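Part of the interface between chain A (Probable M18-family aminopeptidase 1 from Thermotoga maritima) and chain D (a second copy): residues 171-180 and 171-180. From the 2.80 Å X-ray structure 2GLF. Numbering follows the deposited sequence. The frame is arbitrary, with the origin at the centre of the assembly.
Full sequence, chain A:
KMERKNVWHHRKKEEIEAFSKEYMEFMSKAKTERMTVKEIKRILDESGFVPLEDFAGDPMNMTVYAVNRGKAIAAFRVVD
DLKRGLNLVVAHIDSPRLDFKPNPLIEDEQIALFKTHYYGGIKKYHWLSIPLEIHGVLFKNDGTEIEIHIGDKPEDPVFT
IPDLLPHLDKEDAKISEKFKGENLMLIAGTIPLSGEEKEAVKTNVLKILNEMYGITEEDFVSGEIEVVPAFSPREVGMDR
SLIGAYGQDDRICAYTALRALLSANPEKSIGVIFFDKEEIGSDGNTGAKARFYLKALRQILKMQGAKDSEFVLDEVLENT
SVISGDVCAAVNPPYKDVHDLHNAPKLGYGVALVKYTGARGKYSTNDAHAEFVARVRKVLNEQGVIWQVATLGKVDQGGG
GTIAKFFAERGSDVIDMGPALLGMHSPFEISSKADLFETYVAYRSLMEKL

Chain A 171-180: EDAKISEKFK
Chain D (171-180) EDAKISEKFK

Neither stretch forms a regular helix or strand; the two copies meet through a single beta bridge centred on Lys A174 and Lys D174, whose CA atoms lie 3.6 Å apart. Residues 173 and 174 are extended in both chains (phi/psi -77/171 and -87/155 in A, -99/-180 and -65/150 in D). The backbone then turns sharply at residue 175 (-48/-38 and -48/-25), and Lys A178 and Lys D178 take positive phi, 72° and 63°.

Two reciprocal hydrogen bonds frame the bridge: Ile D175 N donates to Ala A173 O at 2.7 Å, and Ile A175 N to Ala D173 O at 3.3 Å. Running both ways about the 174 pair, they give the antiparallel bridge pattern. The same carbonyls receive CA-H contacts, Lys D174 CA to Ala A173 O and Lys A174 CA to Ala D173 O, both 3.2 Å. The alanines contribute through their carbonyl oxygens; their CB atoms point away from the other stretch.

At the turn, the isoleucines supply an apolar cluster beside the bridge. Ile A175 (chi1 m, chi2 m) and Ile D175 (t, p) bring their CD1 atoms to 3.8 Å. Ile A175 CD1 also reaches Phe D179 CE1 at 4.0 Å, while Ile D175 CD1 sits at the edge of the Phe A179 ring, 4.4 Å from CE1; both phenylalanines have chi1 m. Ile A175 CG1 packs 3.4 Å from Lys D178 CD, using the aliphatic part of that lysine.

The aspartates make the polar contacts. Asp D172 (chi1 p), its CB toward chain A, accepts from Ser A176 N at OD1, 2.9 Å, although crowding makes that oxygen's position less certain. Asp A172 (chi1 t) starts sideways, but its carboxylate comes nearer, and OD2 makes a long salt bridge of 3.7 Å with Lys D174 NZ; that lysine curls through m, p, p, p, whereas Lys A174 is p, t, p, p. Together the stretches bury 556 Å².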

# COMPACT_ATOMS: atom_id res chain seq x y z
N GLU A 171 -5.60 -7.58 -18.66
CA GLU A 171 -4.94 -7.75 -17.37
C GLU A 171 -3.43 -7.66 -17.44
O GLU A 171 -2.76 -8.58 -17.93
CB GLU A 171 -5.35 -9.08 -16.73
CG GLU A 171 -6.51 -8.98 -15.76
CD GLU A 171 -7.69 -8.21 -16.32
OE1 GLU A 171 -8.21 -8.61 -17.38
OE2 GLU A 171 -8.11 -7.22 -15.69
N ASP A 172 -2.88 -6.55 -16.95
CA ASP A 172 -1.44 -6.32 -16.94
C ASP A 172 -0.82 -6.96 -15.70
O ASP A 172 -0.17 -6.29 -14.91
CB ASP A 172 -1.15 -4.82 -16.94
CG ASP A 172 0.31 -4.51 -17.15
OD1 ASP A 172 0.83 -4.80 -18.25
OD2 ASP A 172 0.94 -3.97 -16.22
N ALA A 173 -1.01 -8.27 -15.56
CA ALA A 173 -0.49 -9.02 -14.41
C ALA A 173 1.00 -9.33 -14.51
O ALA A 173 1.62 -9.11 -15.56
CB ALA A 173 -1.28 -10.32 -14.25
N LYS A 174 1.57 -9.85 -13.42
CA LYS A 174 2.99 -10.20 -13.39
C LYS A 174 3.17 -11.63 -13.91
O LYS A 174 2.24 -12.44 -13.85
CB LYS A 174 3.54 -10.09 -11.96
CG LYS A 174 2.96 -11.09 -10.98
CD LYS A 174 3.65 -10.98 -9.62
CE LYS A 174 3.28 -9.70 -8.89
NZ LYS A 174 1.85 -9.68 -8.47
N ILE A 175 4.36 -11.92 -14.42
CA ILE A 175 4.67 -13.24 -14.97
C ILE A 175 4.26 -14.42 -14.10
O ILE A 175 3.82 -15.45 -14.62
CB ILE A 175 6.16 -13.34 -15.30
CG1 ILE A 175 6.50 -12.33 -16.38
CG2 ILE A 175 6.49 -14.74 -15.78
CD1 ILE A 175 5.65 -12.51 -17.62
N SER A 176 4.42 -14.29 -12.78
CA SER A 176 4.04 -15.36 -11.86
C SER A 176 2.60 -15.80 -12.16
O SER A 176 2.30 -16.99 -12.17
CB SER A 176 4.15 -14.90 -10.41
OG SER A 176 5.51 -14.74 -10.03
N GLU A 177 1.72 -14.82 -12.38
CA GLU A 177 0.32 -15.08 -12.70
C GLU A 177 0.29 -14.96 -14.21
O GLU A 177 1.30 -15.22 -14.88
CB GLU A 177 -0.59 -14.01 -12.10
CG GLU A 177 0.01 -13.21 -10.94
CD GLU A 177 0.24 -14.04 -9.69
OE1 GLU A 177 0.74 -13.48 -8.69
OE2 GLU A 177 -0.07 -15.25 -9.71
N LYS A 178 -0.85 -14.56 -14.76
CA LYS A 178 -0.95 -14.40 -16.21
C LYS A 178 -0.95 -15.75 -16.92
O LYS A 178 -2.00 -16.22 -17.37
CB LYS A 178 0.22 -13.54 -16.72
CG LYS A 178 0.17 -13.15 -18.19
CD LYS A 178 -1.05 -12.29 -18.48
CE LYS A 178 -0.96 -11.68 -19.87
NZ LYS A 178 -0.66 -12.71 -20.89
N PHE A 179 0.22 -16.37 -17.02
CA PHE A 179 0.34 -17.65 -17.70
C PHE A 179 0.20 -18.82 -16.74
O PHE A 179 1.03 -19.01 -15.85
CB PHE A 179 1.68 -17.73 -18.43
CG PHE A 179 1.93 -16.58 -19.34
CD1 PHE A 179 2.69 -15.49 -18.92
CD2 PHE A 179 1.36 -16.54 -20.61
CE1 PHE A 179 2.88 -14.39 -19.74
CE2 PHE A 179 1.54 -15.45 -21.44
CZ PHE A 179 2.31 -14.37 -21.01
N LYS A 180 -0.86 -19.59 -16.93
CA LYS A 180 -1.12 -20.74 -16.09
C LYS A 180 -0.90 -22.05 -16.83
O LYS A 180 -1.27 -22.18 -18.00
CB LYS A 180 -2.55 -20.65 -15.54
CG LYS A 180 -2.74 -19.45 -14.64
CD LYS A 180 -4.18 -19.29 -14.21
CE LYS A 180 -4.34 -18.05 -13.33
NZ LYS A 180 -5.76 -17.79 -12.96
N GLU D 171 13.14 -12.23 -11.15
CA GLU D 171 12.38 -11.00 -11.01
C GLU D 171 11.20 -10.97 -11.97
O GLU D 171 11.39 -10.91 -13.19
CB GLU D 171 13.27 -9.79 -11.28
CG GLU D 171 12.61 -8.47 -10.93
CD GLU D 171 12.12 -8.44 -9.49
OE1 GLU D 171 12.97 -8.52 -8.58
OE2 GLU D 171 10.90 -8.35 -9.28
N ASP D 172 9.98 -11.03 -11.43
CA ASP D 172 8.80 -11.00 -12.28
C ASP D 172 7.96 -9.74 -12.09
O ASP D 172 7.29 -9.56 -11.07
CB ASP D 172 7.93 -12.25 -12.07
CG ASP D 172 7.04 -12.15 -10.84
OD1 ASP D 172 5.92 -12.70 -10.87
OD2 ASP D 172 7.47 -11.53 -9.85
N ALA D 173 8.01 -8.87 -13.08
CA ALA D 173 7.24 -7.64 -13.05
C ALA D 173 5.98 -7.87 -13.88
O ALA D 173 5.77 -8.97 -14.40
CB ALA D 173 8.06 -6.50 -13.64
N LYS D 174 5.14 -6.85 -13.98
CA LYS D 174 3.94 -7.00 -14.78
C LYS D 174 4.39 -7.18 -16.23
O LYS D 174 5.44 -6.68 -16.62
CB LYS D 174 3.03 -5.77 -14.67
CG LYS D 174 2.35 -5.61 -13.33
CD LYS D 174 3.26 -4.93 -12.34
CE LYS D 174 3.60 -3.53 -12.80
NZ LYS D 174 2.37 -2.73 -13.05
N ILE D 175 3.60 -7.91 -17.00
CA ILE D 175 3.93 -8.15 -18.39
C ILE D 175 4.28 -6.82 -19.07
O ILE D 175 5.01 -6.80 -20.06
CB ILE D 175 2.74 -8.80 -19.11
CG1 ILE D 175 3.18 -9.26 -20.49
CG2 ILE D 175 1.58 -7.83 -19.19
CD1 ILE D 175 4.26 -10.31 -20.44
N SER D 176 3.77 -5.72 -18.52
CA SER D 176 4.03 -4.38 -19.04
C SER D 176 5.54 -4.11 -19.01
O SER D 176 6.17 -3.94 -20.05
CB SER D 176 3.28 -3.35 -18.20
OG SER D 176 3.41 -2.05 -18.75
N GLU D 177 6.11 -4.04 -17.80
CA GLU D 177 7.55 -3.85 -17.63
C GLU D 177 8.09 -5.22 -18.03
O GLU D 177 7.30 -6.14 -18.27
CB GLU D 177 7.88 -3.56 -16.17
CG GLU D 177 9.33 -3.14 -15.92
CD GLU D 177 9.67 -3.09 -14.43
OE1 GLU D 177 8.87 -2.54 -13.65
OE2 GLU D 177 10.75 -3.60 -14.05
N LYS D 178 9.41 -5.40 -18.07
CA LYS D 178 9.96 -6.69 -18.49
C LYS D 178 9.51 -6.84 -19.92
O LYS D 178 8.32 -6.81 -20.21
CB LYS D 178 9.38 -7.84 -17.67
CG LYS D 178 9.28 -9.14 -18.45
CD LYS D 178 9.00 -10.32 -17.54
CE LYS D 178 10.27 -10.78 -16.81
NZ LYS D 178 11.20 -11.53 -17.71
N PHE D 179 10.46 -7.03 -20.83
CA PHE D 179 10.15 -7.13 -22.26
C PHE D 179 10.04 -5.67 -22.66
O PHE D 179 8.96 -5.08 -22.61
CB PHE D 179 8.80 -7.83 -22.54
CG PHE D 179 8.70 -9.23 -22.01
CD1 PHE D 179 7.54 -9.66 -21.37
CD2 PHE D 179 9.77 -10.12 -22.12
CE1 PHE D 179 7.43 -10.95 -20.85
CE2 PHE D 179 9.68 -11.41 -21.61
CZ PHE D 179 8.50 -11.83 -20.97
N LYS D 180 11.18 -5.09 -23.02
CA LYS D 180 11.25 -3.71 -23.43
C LYS D 180 11.52 -3.71 -24.92
O LYS D 180 12.27 -4.55 -25.41
CB LYS D 180 12.39 -2.99 -22.69
CG LYS D 180 12.14 -2.87 -21.20
CD LYS D 180 13.23 -2.09 -20.50
CE LYS D 180 12.93 -1.96 -19.01
NZ LYS D 180 13.99 -1.22 -18.26